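Local coordinates for disulphide isomerase (Xylella fastidiosa, PDB 3FK8), which probably catalyses thiol-disulphide exchange, as a disulphide isomerase of the thioredoxin superfamily, at residues L34-N39 against V67-G72; T42-L47 against D90-V95; H29-L34 against K62-V67. All blocks are in the same frame, centred on the assembly; numbering follows the deposited sequence. Where two conformers were deposited one is given.

Contact 1 of 3, residues L34-N39 against V67-G72; sequences LVFGAN and VKIDVG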
ATOM      1  N   LEU A  34      -2.574   2.454  -2.203  1.00 10.15           N
ATOM      2  CA  LEU A  34      -2.790   2.509  -0.759  1.00 10.27           C
ATOM      3  C   LEU A  34      -2.261   1.205  -0.134  1.00 10.23           C
ATOM      4  O   LEU A  34      -2.685   0.116  -0.545  1.00 10.94           O
ATOM      5  CB  LEU A  34      -4.264   2.611  -0.468  1.00 11.55           C
ATOM      6  CG  LEU A  34      -5.059   3.746  -1.085  1.00 14.93           C
ATOM      7  CD1 LEU A  34      -6.502   3.789  -0.612  1.00 16.34           C
ATOM      8  CD2 LEU A  34      -4.370   5.076  -0.831  1.00 17.69           C
ATOM      9  N   VAL A  35      -1.338   1.341   0.805  1.00 10.07           N
ATOM     10  CA  VAL A  35      -0.718   0.178   1.441  1.00  9.89           C
ATOM     11  C   VAL A  35      -1.133   0.158   2.884  1.00  8.89           C
ATOM     12  O   VAL A  35      -0.771   1.057   3.663  1.00 10.03           O
ATOM     13  CB  VAL A  35       0.831   0.187   1.343  1.00 10.70           C
ATOM     14  CG1 VAL A  35       1.375  -1.110   1.879  1.00 12.17           C
ATOM     15  CG2 VAL A  35       1.268   0.456  -0.113  1.00 12.84           C
ATOM     16  N   PHE A  36      -1.962  -0.827   3.242  1.00  9.01           N
ATOM     17  CA  PHE A  36      -2.472  -0.965   4.626  1.00  8.66           C
ATOM     18  C   PHE A  36      -1.603  -1.945   5.403  1.00  9.52           C
ATOM     19  O   PHE A  36      -1.379  -3.073   4.963  1.00 10.77           O
ATOM     20  CB  PHE A  36      -3.891  -1.502   4.587  1.00  9.40           C
ATOM     21  CG  PHE A  36      -4.902  -0.551   4.016  1.00  9.64           C
ATOM     22  CD1 PHE A  36      -5.721   0.207   4.880  1.00 10.27           C
ATOM     23  CD2 PHE A  36      -5.066  -0.394   2.638  1.00 10.99           C
ATOM     24  CE1 PHE A  36      -6.671   1.089   4.341  1.00 12.46           C
ATOM     25  CE2 PHE A  36      -6.037   0.493   2.128  1.00 12.18           C
ATOM     26  CZ  PHE A  36      -6.812   1.201   2.954  1.00 13.36           C
ATOM     27  N   GLY A  37      -1.150  -1.555   6.593  1.00  8.94           N
ATOM     28  CA  GLY A  37      -0.280  -2.428   7.356  1.00  9.29           C
ATOM     29  C   GLY A  37      -0.021  -1.825   8.716  1.00  8.96           C
ATOM     30  O   GLY A  37      -0.718  -0.887   9.152  1.00  9.97           O
ATOM     31  N   ALA A  38       0.999  -2.327   9.406  1.00  9.77           N
ATOM     32  CA  ALA A  38       1.316  -1.826  10.729  1.00  9.84           C
ATOM     33  C   ALA A  38       2.758  -2.182  11.021  1.00 10.52           C
ATOM     34  O   ALA A  38       3.310  -3.157  10.490  1.00 11.78           O
ATOM     35  CB  ALA A  38       0.409  -2.419  11.789  1.00 12.14           C
ATOM     36  N   ASN A  39       3.366  -1.471  11.971  1.00 11.24           N
ATOM     37  CA  ASN A  39       4.774  -1.676  12.285  1.00 12.79           C
ATOM     38  C   ASN A  39       5.080  -2.981  12.991  1.00 13.58           C
ATOM     39  O   ASN A  39       6.204  -3.465  12.878  1.00 16.17           O
ATOM     40  CB  ASN A  39       5.290  -0.485  13.110  1.00 14.04           C
ATOM     41  CG  ASN A  39       5.343   0.788  12.302  1.00 14.43           C
ATOM     42  OD1 ASN A  39       5.688   0.782  11.128  1.00 14.54           O
ATOM     43  ND2 ASN A  39       4.954   1.890  12.913  1.00 17.27           N
ATOM     44  N   VAL A  67       0.513   5.916  -0.604  1.00 11.90           N
ATOM     45  CA  VAL A  67       0.172   6.275   0.788  0.50 11.97           C
ATOM     46  C   VAL A  67       0.203   5.020   1.620  1.00 11.42           C
ATOM     47  O   VAL A  67      -0.425   4.033   1.238  1.00 12.33           O
ATOM     48  CB  VAL A  67      -1.249   6.875   0.941  0.50 12.87           C
ATOM     49  CG1 VAL A  67      -1.596   7.161   2.420  0.50 14.04           C
ATOM     50  CG2 VAL A  67      -1.388   8.133   0.125  0.50 13.64           C
ATOM     51  N   LYS A  68       0.899   5.072   2.761  1.00 11.07           N
ATOM     52  CA  LYS A  68       0.878   3.989   3.755  1.00 11.93           C
ATOM     53  C   LYS A  68      -0.112   4.296   4.840  1.00 12.10           C
ATOM     54  O   LYS A  68      -0.053   5.415   5.371  1.00 15.29           O
ATOM     55  CB  LYS A  68       2.256   3.740   4.347  1.00 14.05           C
ATOM     56  CG  LYS A  68       3.147   2.871   3.445  1.00 20.37           C
ATOM     57  CD  LYS A  68       4.489   2.560   4.120  1.00 26.13           C
ATOM     58  CE  LYS A  68       5.484   3.665   3.841  1.00 28.27           C
ATOM     59  NZ  LYS A  68       6.875   3.382   4.370  1.00 27.80           N
ATOM     60  N   ILE A  69      -1.038   3.384   5.118  1.00 11.10           N
ATOM     61  CA  ILE A  69      -2.092   3.583   6.104  1.00  9.98           C
ATOM     62  C   ILE A  69      -1.878   2.599   7.265  1.00  9.58           C
ATOM     63  O   ILE A  69      -1.953   1.367   7.081  1.00 10.60           O
ATOM     64  CB  ILE A  69      -3.509   3.366   5.490  1.00 10.83           C
ATOM     65  CG1 ILE A  69      -3.678   4.398   4.375  1.00 13.47           C
ATOM     66  CG2 ILE A  69      -4.554   3.512   6.521  1.00 11.32           C
ATOM     67  CD1 ILE A  69      -4.497   3.983   3.266  1.00 19.22           C
ATOM     68  N   ASP A  70      -1.580   3.141   8.442  1.00  9.48           N
ATOM     69  CA  ASP A  70      -1.454   2.350   9.660  1.00  9.43           C
ATOM     70  C   ASP A  70      -2.808   1.820  10.114  1.00 10.10           C
ATOM     71  O   ASP A  70      -3.732   2.586  10.303  1.00 11.77           O
ATOM     72  CB  ASP A  70      -0.887   3.261  10.756  1.00 10.87           C
ATOM     73  CG  ASP A  70      -0.729   2.522  12.073  1.00 12.70           C
ATOM     74  OD1 ASP A  70      -0.421   1.334  12.067  1.00 12.59           O
ATOM     75  OD2 ASP A  70      -0.879   3.187  13.116  1.00 17.23           O
ATOM     76  N   VAL A  71      -2.899   0.505  10.323  1.00  9.63           N
ATOM     77  CA  VAL A  71      -4.114  -0.069  10.882  1.00 10.14           C
ATOM     78  C   VAL A  71      -3.910  -0.513  12.309  1.00 10.11           C
ATOM     79  O   VAL A  71      -4.842  -1.052  12.911  1.00 10.99           O
ATOM     80  CB  VAL A  71      -4.748  -1.180  10.026  1.00 10.26           C
ATOM     81  CG1 VAL A  71      -5.165  -0.611   8.646  1.00 14.00           C
ATOM     82  CG2 VAL A  71      -3.857  -2.397   9.891  1.00 13.23           C
ATOM     83  N   GLY A  72      -2.754  -0.230  12.898  1.00 10.70           N
ATOM     84  CA  GLY A  72      -2.529  -0.578  14.310  1.00 12.03           C
ATOM     85  C   GLY A  72      -2.694  -2.069  14.537  1.00 12.52           C
ATOM     86  O   GLY A  72      -2.410  -2.890  13.660  1.00 13.31           O
TER
HETATM   87  O   HOH W   1       1.785   0.408  13.425  1.00 15.31           O
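Two parallel strands of the thioredoxin fold's central sheet meet where L34-N39 runs beside V67-G72; strand 32-37 leads on to helix 42-51, whose start carries a thioredoxin-type CxxC pattern. V35 is bonded to the partner strand on both its polar backbone atoms: its N reaches V67 O at 2.9 Å, and its O takes I69 N at 2.8 Å. G37 repeats the pattern, N to I69 O and O from V71 N, one residue past the end of the second strand. On one face of the sheet F36 and I69 lie side by side, F36 CG (chi1 -68°) and I69 CG1 (chi1 -61°) both beside their backbone N. I69 CD1 sits over the F36 ring, 3.9 Å from its centroid and shifted toward the rim at CZ, a CH-pi contact, while V71 CG1 meets the ring edge in plane at CD1. At the strand's end D70 OD1 accepts from G72 N at 2.9 Å, from above the carboxylate plane, an Asx turn; a water links the same oxygen to N39 N. D70 OD2 pairs with R76. V18 of helix 14-28 and helix 78-83 cover the L34, F36 and I69 face, and strand 94-98 flanks 32-37 on its other edge.

Contact 2 of 3, residues T42-L47 against D90-V95; sequences TDCRAL and DGIPAV. With FMT (formic acid), chain B.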
ATOM      1  N   THR A  42       5.609  -8.343  10.666  1.00 12.39           N
ATOM      2  CA  THR A  42       6.873  -8.620  10.012  0.50 12.26           C
ATOM      3  C   THR A  42       6.694  -8.688   8.491  1.00 10.92           C
ATOM      4  O   THR A  42       7.606  -8.325   7.762  1.00 12.08           O
ATOM      5  CB  THR A  42       7.584  -9.865  10.629  0.50 12.84           C
ATOM      6  OG1 THR A  42       6.792 -11.057  10.432  0.50 14.99           O
ATOM      7  CG2 THR A  42       7.772  -9.617  12.095  0.50 15.01           C
ATOM      8  N   ASP A  43       5.528  -9.153   7.987  1.00 10.02           N
ATOM      9  CA  ASP A  43       5.304  -9.115   6.554  1.00  9.87           C
ATOM     10  C   ASP A  43       5.197  -7.716   6.005  1.00 10.09           C
ATOM     11  O   ASP A  43       5.700  -7.398   4.921  1.00 10.79           O
ATOM     12  CB  ASP A  43       4.070  -9.939   6.223  1.00 10.60           C
ATOM     13  CG  ASP A  43       4.260 -11.373   6.639  1.00 10.78           C
ATOM     14  OD1 ASP A  43       5.006 -12.117   5.928  1.00 11.22           O
ATOM     15  OD2 ASP A  43       3.736 -11.769   7.688  1.00 12.82           O
ATOM     16  N   CYS A  44       4.599  -6.806   6.788  1.00 10.31           N
ATOM     17  CA  CYS A  44       4.544  -5.404   6.372  1.00 10.08           C
ATOM     18  C   CYS A  44       5.928  -4.766   6.342  1.00  9.76           C
ATOM     19  O   CYS A  44       6.244  -3.996   5.420  1.00 11.60           O
ATOM     20  CB  CYS A  44       3.700  -4.608   7.336  1.00 10.67           C
ATOM     21  SG  CYS A  44       1.934  -5.068   7.356  1.00 13.03           S
ATOM     22  N   ARG A  45       6.756  -5.085   7.348  1.00 11.26           N
ATOM     23  CA  ARG A  45       8.102  -4.558   7.352  1.00 12.15           C
ATOM     24  C   ARG A  45       8.910  -5.095   6.170  1.00 11.81           C
ATOM     25  O   ARG A  45       9.669  -4.375   5.540  1.00 12.14           O
ATOM     26  CB  ARG A  45       8.813  -4.879   8.663  1.00 12.50           C
ATOM     27  CG  ARG A  45       8.125  -4.214   9.897  1.00 14.76           C
ATOM     28  CD  ARG A  45       8.974  -4.235  11.189  1.00 21.38           C
ATOM     29  NE  ARG A  45       9.434  -5.592  11.522  1.00 23.97           N
ATOM     30  CZ  ARG A  45       8.803  -6.459  12.320  1.00 24.79           C
ATOM     31  NH1 ARG A  45       7.652  -6.154  12.898  1.00 25.28           N
ATOM     32  NH2 ARG A  45       9.339  -7.651  12.565  1.00 25.57           N
ATOM     33  N   ALA A  46       8.737  -6.383   5.855  1.00 11.47           N
ATOM     34  CA  ALA A  46       9.439  -6.967   4.714  1.00 11.22           C
ATOM     35  C   ALA A  46       9.014  -6.357   3.389  1.00 11.36           C
ATOM     36  O   ALA A  46       9.852  -6.111   2.513  1.00 11.47           O
ATOM     37  CB  ALA A  46       9.273  -8.464   4.714  1.00 13.74           C
ATOM     38  N   LEU A  47       7.706  -6.130   3.213  1.00 10.50           N
ATOM     39  CA  LEU A  47       7.241  -5.521   1.994  1.00 10.95           C
ATOM     40  C   LEU A  47       7.861  -4.137   1.835  1.00 11.01           C
ATOM     41  O   LEU A  47       8.356  -3.772   0.752  1.00 12.35           O
ATOM     42  CB  LEU A  47       5.702  -5.433   2.003  1.00 10.25           C
ATOM     43  CG  LEU A  47       5.096  -4.744   0.789  1.00 10.74           C
ATOM     44  CD1 LEU A  47       5.403  -5.436  -0.498  1.00 13.09           C
ATOM     45  CD2 LEU A  47       3.592  -4.516   0.980  1.00 12.96           C
ATOM     46  N   ASP A  90      -8.555  -9.793   4.695  1.00 19.21           N
ATOM     47  CA  ASP A  90      -7.969 -10.899   4.145  1.00 21.16           C
ATOM     48  C   ASP A  90      -6.463 -11.026   4.527  1.00 20.47           C
ATOM     49  O   ASP A  90      -5.772 -11.901   4.000  1.00 23.53           O
ATOM     50  CB  ASP A  90      -8.264 -10.806   2.622  1.00 23.93           C
ATOM     51  CG  ASP A  90      -9.769 -10.889   2.311  1.00 28.54           C
ATOM     52  OD1 ASP A  90     -10.418 -11.879   2.710  1.00 33.97           O
ATOM     53  OD2 ASP A  90     -10.332  -9.962   1.687  1.00 33.77           O
ATOM     54  N   GLY A  91      -5.993 -10.158   5.460  1.00 18.96           N
ATOM     55  CA  GLY A  91      -4.632 -10.103   6.001  1.00 17.06           C
ATOM     56  C   GLY A  91      -3.892  -8.815   5.620  1.00 14.48           C
ATOM     57  O   GLY A  91      -4.263  -8.159   4.644  1.00 16.24           O
ATOM     58  N   ILE A  92      -2.826  -8.515   6.359  1.00 12.62           N
ATOM     59  CA  ILE A  92      -1.901  -7.430   6.043  1.00 11.24           C
ATOM     60  C   ILE A  92      -0.496  -7.972   5.786  1.00 10.58           C
ATOM     61  O   ILE A  92      -0.129  -9.036   6.279  1.00 12.00           O
ATOM     62  CB  ILE A  92      -1.887  -6.303   7.146  1.00 10.35           C
ATOM     63  CG1 ILE A  92      -1.546  -6.913   8.507  1.00 11.77           C
ATOM     64  CG2 ILE A  92      -3.209  -5.514   7.142  1.00 12.75           C
ATOM     65  CD1 ILE A  92      -1.226  -5.828   9.536  1.00 14.82           C
ATOM     66  N   PRO A  93       0.305  -7.252   4.987  1.00  9.60           N
ATOM     67  CA  PRO A  93      -0.051  -6.014   4.278  1.00  9.97           C
ATOM     68  C   PRO A  93      -1.043  -6.269   3.194  1.00  9.34           C
ATOM     69  O   PRO A  93      -1.120  -7.364   2.654  1.00 10.98           O
ATOM     70  CB  PRO A  93       1.303  -5.544   3.706  1.00 10.18           C
ATOM     71  CG  PRO A  93       2.073  -6.837   3.537  1.00 10.79           C
ATOM     72  CD  PRO A  93       1.682  -7.688   4.706  1.00 10.52           C
ATOM     73  N   ALA A  94      -1.836  -5.262   2.878  1.00  9.67           N
ATOM     74  CA  ALA A  94      -2.858  -5.311   1.822  1.00  9.85           C
ATOM     75  C   ALA A  94      -2.793  -4.051   1.017  1.00  9.60           C
ATOM     76  O   ALA A  94      -2.387  -3.015   1.519  1.00 10.71           O
ATOM     77  CB  ALA A  94      -4.233  -5.496   2.420  1.00 11.49           C
ATOM     78  N   VAL A  95      -3.167  -4.125  -0.254  1.00  8.94           N
ATOM     79  CA  VAL A  95      -3.095  -2.943  -1.098  1.00  9.57           C
ATOM     80  C   VAL A  95      -4.416  -2.684  -1.823  1.00  9.81           C
ATOM     81  O   VAL A  95      -5.194  -3.617  -2.079  1.00 10.73           O
ATOM     82  CB  VAL A  95      -1.873  -2.897  -2.065  1.00 12.02           C
ATOM     83  CG1 VAL A  95      -0.459  -3.046  -1.311  1.00 12.83           C
ATOM     84  CG2 VAL A  95      -1.970  -3.966  -2.998  1.00 15.19           C
TER
HETATM   85  C   FMT B   1       3.571 -10.652  12.412  1.00 31.31           C
HETATM   86  O1  FMT B   1       4.585 -10.201  12.975  1.00 29.21           O
HETATM   87  O2  FMT B   1       3.347 -10.655  11.189  1.00 32.46           O
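L47 N donates to D43 O at 2.9 Å, closing the turn of helix 42-51 that P93 packs on. P93, which follows a cis peptide bond, makes most of the contact. Its ring lies against one side of the helix, with D43 CB 3.6 Å from P93 CD and L47 CD2 3.7 Å from P93 CB. C44 SG, set beside its own backbone N (chi1 -66°), comes to 3.6 Å from P93 N and also touches P93 CB. The same sulphur meets I92 CD1 at 3.9 Å, so it packs against both residues of the cis unit. A cis-proline facing the CxxC helix is a hallmark of the thioredoxin fold, and C44 is consistent with the second cysteine of such a motif, though its role here is inferred. No hydrogen bond joins the two segments. D43 OD1 pairs with R117 in a salt bridge. At the helix start, T42 N donates to O1 of a formic acid molecule, probably from the crystallisation liquor, at 3.1 Å and more weakly to its O2. Helix 121-132 adds I124 and F128 against L47, W40 touches I92, and A94 bonds to F36 as strand 94-98 runs antiparallel to 32-37.

Contact 3 of 3, residues H29-L34 against K62-V67; sequences HKPTLL and KHFEVV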
ATOM      1  N   HIS A  29      -2.135  12.025 -13.669  1.00 20.59           N
ATOM      2  CA  HIS A  29      -2.766  10.907 -14.397  1.00 20.64           C
ATOM      3  C   HIS A  29      -2.091   9.573 -14.050  1.00 19.98           C
ATOM      4  O   HIS A  29      -1.699   8.797 -14.919  1.00 20.97           O
ATOM      5  CB  HIS A  29      -2.773  11.122 -15.919  1.00 23.14           C
ATOM      6  CG  HIS A  29      -3.791  10.286 -16.634  1.00 24.86           C
ATOM      7  ND1 HIS A  29      -5.119  10.236 -16.260  1.00 32.02           N
ATOM      8  CD2 HIS A  29      -3.683   9.472 -17.716  1.00 30.64           C
ATOM      9  CE1 HIS A  29      -5.779   9.420 -17.065  1.00 31.50           C
ATOM     10  NE2 HIS A  29      -4.926   8.933 -17.952  1.00 31.90           N
ATOM     11  N   LYS A  30      -1.910   9.361 -12.752  1.00 18.45           N
ATOM     12  CA  LYS A  30      -1.364   8.113 -12.243  0.50 17.43           C
ATOM     13  C   LYS A  30      -2.309   7.490 -11.238  1.00 16.62           C
ATOM     14  O   LYS A  30      -3.044   8.192 -10.544  1.00 17.15           O
ATOM     15  CB  LYS A  30      -0.031   8.333 -11.541  0.50 17.61           C
ATOM     16  CG  LYS A  30       1.118   8.681 -12.475  0.50 16.88           C
ATOM     17  CD  LYS A  30       2.199   9.343 -11.694  0.50 17.68           C
ATOM     18  CE  LYS A  30       3.052   8.354 -10.974  0.50 17.74           C
ATOM     19  NZ  LYS A  30       4.357   8.977 -10.642  0.50 20.47           N
ATOM     20  N   PRO A  31      -2.322   6.163 -11.184  1.00 15.57           N
ATOM     21  CA  PRO A  31      -3.043   5.497 -10.085  1.00 15.31           C
ATOM     22  C   PRO A  31      -2.360   5.744  -8.732  1.00 15.60           C
ATOM     23  O   PRO A  31      -1.143   6.057  -8.665  1.00 15.59           O
ATOM     24  CB  PRO A  31      -2.943   4.021 -10.476  1.00 17.02           C
ATOM     25  CG  PRO A  31      -1.715   3.906 -11.293  1.00 18.59           C
ATOM     26  CD  PRO A  31      -1.579   5.206 -12.029  1.00 16.85           C
ATOM     27  N   THR A  32      -3.134   5.613  -7.667  1.00 14.79           N
ATOM     28  CA  THR A  32      -2.626   5.705  -6.306  1.00 15.42           C
ATOM     29  C   THR A  32      -2.619   4.321  -5.668  1.00 13.53           C
ATOM     30  O   THR A  32      -3.569   3.552  -5.813  1.00 13.80           O
ATOM     31  CB  THR A  32      -3.497   6.641  -5.490  1.00 16.24           C
ATOM     32  OG1 THR A  32      -3.456   7.933  -6.089  1.00 19.54           O
ATOM     33  CG2 THR A  32      -3.039   6.731  -4.015  1.00 18.03           C
ATOM     34  N   LEU A  33      -1.524   4.000  -4.996  1.00 13.13           N
ATOM     35  CA  LEU A  33      -1.375   2.768  -4.263  1.00 11.85           C
ATOM     36  C   LEU A  33      -1.541   3.043  -2.772  1.00 11.53           C
ATOM     37  O   LEU A  33      -0.793   3.818  -2.190  1.00 12.65           O
ATOM     38  CB  LEU A  33       0.025   2.285  -4.535  1.00 13.87           C
ATOM     39  CG  LEU A  33       0.486   1.022  -3.910  1.00 14.15           C
ATOM     40  CD1 LEU A  33      -0.358  -0.137  -4.457  1.00 18.49           C
ATOM     41  CD2 LEU A  33       1.974   0.765  -4.172  1.00 17.93           C
ATOM     42  N   LEU A  34      -2.574   2.454  -2.203  1.00 10.15           N
ATOM     43  CA  LEU A  34      -2.790   2.509  -0.759  1.00 10.27           C
ATOM     44  C   LEU A  34      -2.261   1.205  -0.134  1.00 10.23           C
ATOM     45  O   LEU A  34      -2.685   0.116  -0.545  1.00 10.94           O
ATOM     46  CB  LEU A  34      -4.264   2.611  -0.468  1.00 11.55           C
ATOM     47  CG  LEU A  34      -5.059   3.746  -1.085  1.00 14.93           C
ATOM     48  CD1 LEU A  34      -6.502   3.789  -0.612  1.00 16.34           C
ATOM     49  CD2 LEU A  34      -4.370   5.076  -0.831  1.00 17.69           C
ATOM     50  N   LYS A  62       7.688   5.578 -10.668  1.00 16.55           N
ATOM     51  CA  LYS A  62       7.272   5.919 -12.023  1.00 18.29           C
ATOM     52  C   LYS A  62       5.752   5.790 -12.241  1.00 16.99           C
ATOM     53  O   LYS A  62       5.124   6.574 -12.991  1.00 19.43           O
ATOM     54  CB  LYS A  62       8.014   5.039 -13.004  1.00 19.60           C
ATOM     55  CG  LYS A  62       7.471   5.120 -14.449  1.00 23.50           C
ATOM     56  CD  LYS A  62       8.483   4.560 -15.426  1.00 29.72           C
ATOM     57  CE  LYS A  62       8.089   4.940 -16.851  1.00 34.16           C
ATOM     58  NZ  LYS A  62       6.741   4.401 -17.186  1.00 37.83           N
ATOM     59  N   HIS A  63       5.160   4.787 -11.577  1.00 16.65           N
ATOM     60  CA  HIS A  63       3.789   4.412 -11.892  1.00 16.49           C
ATOM     61  C   HIS A  63       2.717   4.806 -10.922  1.00 15.68           C
ATOM     62  O   HIS A  63       1.551   4.855 -11.337  1.00 17.83           O
ATOM     63  CB  HIS A  63       3.716   2.916 -12.108  1.00 17.04           C
ATOM     64  CG  HIS A  63       4.394   2.498 -13.349  1.00 18.89           C
ATOM     65  ND1 HIS A  63       5.658   1.968 -13.339  1.00 19.74           N
ATOM     66  CD2 HIS A  63       4.027   2.595 -14.648  1.00 21.99           C
ATOM     67  CE1 HIS A  63       6.040   1.732 -14.583  1.00 23.61           C
ATOM     68  NE2 HIS A  63       5.062   2.084 -15.389  1.00 24.18           N
ATOM     69  N   PHE A  64       3.049   5.112  -9.671  1.00 14.74           N
ATOM     70  CA  PHE A  64       2.035   5.319  -8.629  1.00 14.35           C
ATOM     71  C   PHE A  64       2.303   6.513  -7.779  1.00 14.08           C
ATOM     72  O   PHE A  64       3.463   6.921  -7.585  1.00 16.02           O
ATOM     73  CB  PHE A  64       2.037   4.123  -7.647  1.00 14.36           C
ATOM     74  CG  PHE A  64       1.714   2.802  -8.283  1.00 14.05           C
ATOM     75  CD1 PHE A  64       0.378   2.461  -8.524  1.00 15.28           C
ATOM     76  CD2 PHE A  64       2.746   1.872  -8.581  1.00 15.78           C
ATOM     77  CE1 PHE A  64       0.080   1.250  -9.115  1.00 17.60           C
ATOM     78  CE2 PHE A  64       2.443   0.658  -9.171  1.00 16.07           C
ATOM     79  CZ  PHE A  64       1.093   0.338  -9.421  1.00 17.53           C
ATOM     80  N   GLU A  65       1.234   7.084  -7.253  1.00 14.46           N
ATOM     81  CA  GLU A  65       1.326   7.882  -6.022  1.00 14.65           C
ATOM     82  C   GLU A  65       1.124   6.880  -4.907  1.00 15.10           C
ATOM     83  O   GLU A  65       0.472   5.847  -5.135  1.00 17.85           O
ATOM     84  CB  GLU A  65       0.231   8.946  -6.005  1.00 15.11           C
ATOM     85  CG  GLU A  65       0.380  10.006  -7.130  1.00 18.68           C
ATOM     86  CD  GLU A  65       1.658  10.808  -7.045  1.00 22.05           C
ATOM     87  OE1 GLU A  65       2.117  11.138  -5.923  1.00 23.28           O
ATOM     88  OE2 GLU A  65       2.242  11.097  -8.123  1.00 29.92           O
ATOM     89  N   VAL A  66       1.751   7.060  -3.763  1.00 14.09           N
ATOM     90  CA  VAL A  66       1.693   6.003  -2.716  1.00 13.42           C
ATOM     91  C   VAL A  66       1.370   6.607  -1.354  1.00 12.53           C
ATOM     92  O   VAL A  66       1.873   7.684  -0.991  1.00 15.34           O
ATOM     93  CB  VAL A  66       3.045   5.330  -2.545  1.00 13.77           C
ATOM     94  CG1 VAL A  66       2.997   4.221  -1.489  1.00 16.72           C
ATOM     95  CG2 VAL A  66       3.556   4.775  -3.833  1.00 17.10           C
ATOM     96  N   VAL A  67       0.513   5.916  -0.604  1.00 11.90           N
ATOM     97  CA  VAL A  67       0.172   6.275   0.788  0.50 11.97           C
ATOM     98  C   VAL A  67       0.203   5.020   1.620  1.00 11.42           C
ATOM     99  O   VAL A  67      -0.425   4.033   1.238  1.00 12.33           O
ATOM    100  CB  VAL A  67      -1.249   6.875   0.941  0.50 12.87           C
ATOM    101  CG1 VAL A  67      -1.596   7.161   2.420  0.50 14.04           C
ATOM    102  CG2 VAL A  67      -1.388   8.133   0.125  0.50 13.64           C
TER
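H29-L34 and K62-V67 enter the sheet as parallel neighbours, the first residues of strands 32-37 and 65-70, 32-34 and 65-67, inclined at 18°, with P31 O accepting from E65 N, L33 N giving a nearly straight 2.7 Å bond to E65 O, and L33 O taking V67 N. Ahead of the ladder, P31 crosses F64 at about a right angle: P31 CG comes to 3.8 Å from F64 CD1, and L33 CB reaches the same ring atom at 4.0 Å. The P31 ring also lies on the end of helix 54-63, its CD 3.2 Å from H63 O. K30 reaches over that helix end. Its chain bends at chi3 (81°), which brings CE to 3.4 Å from K62 O and 3.5 Å from F64 N. The ammonium bonds to A61 O and makes a long salt bridge, K30 NZ to E65 OE2 at 3.9 Å. On the face shared by T32 and E65, T32 OG1 meets E65 CB at 3.8 Å. Helix 14-28, closed by a Schellman motif at H29, covers that face through L22, A24 and T28, while helix 121-132 packs on the opposite one, F128 against L33 and I131 against F64.

How the contacts relate
Contacts 1 and 3 are successive lengths of one parallel pairing, strand 32-37 with strand 65-70; they share L34 and V67, with centres about 15 Å apart. Contact 3 is where the strands begin and contact 1 where they end. Contact 2, centred about 8 Å from contact 1 and 18 Å from contact 3, brings in strand 94-98 on the other edge of 32-37, together with helix 42-51, which follows strand 32-37 in the chain. A probable bond from R45 NH1 to N39 O ties contacts 1 and 2, and G37 CA packs on C44 SG. All three first segments precede the three second ones, and inner strand 32-37 runs on to the presumed redox site at the start of helix 42-51.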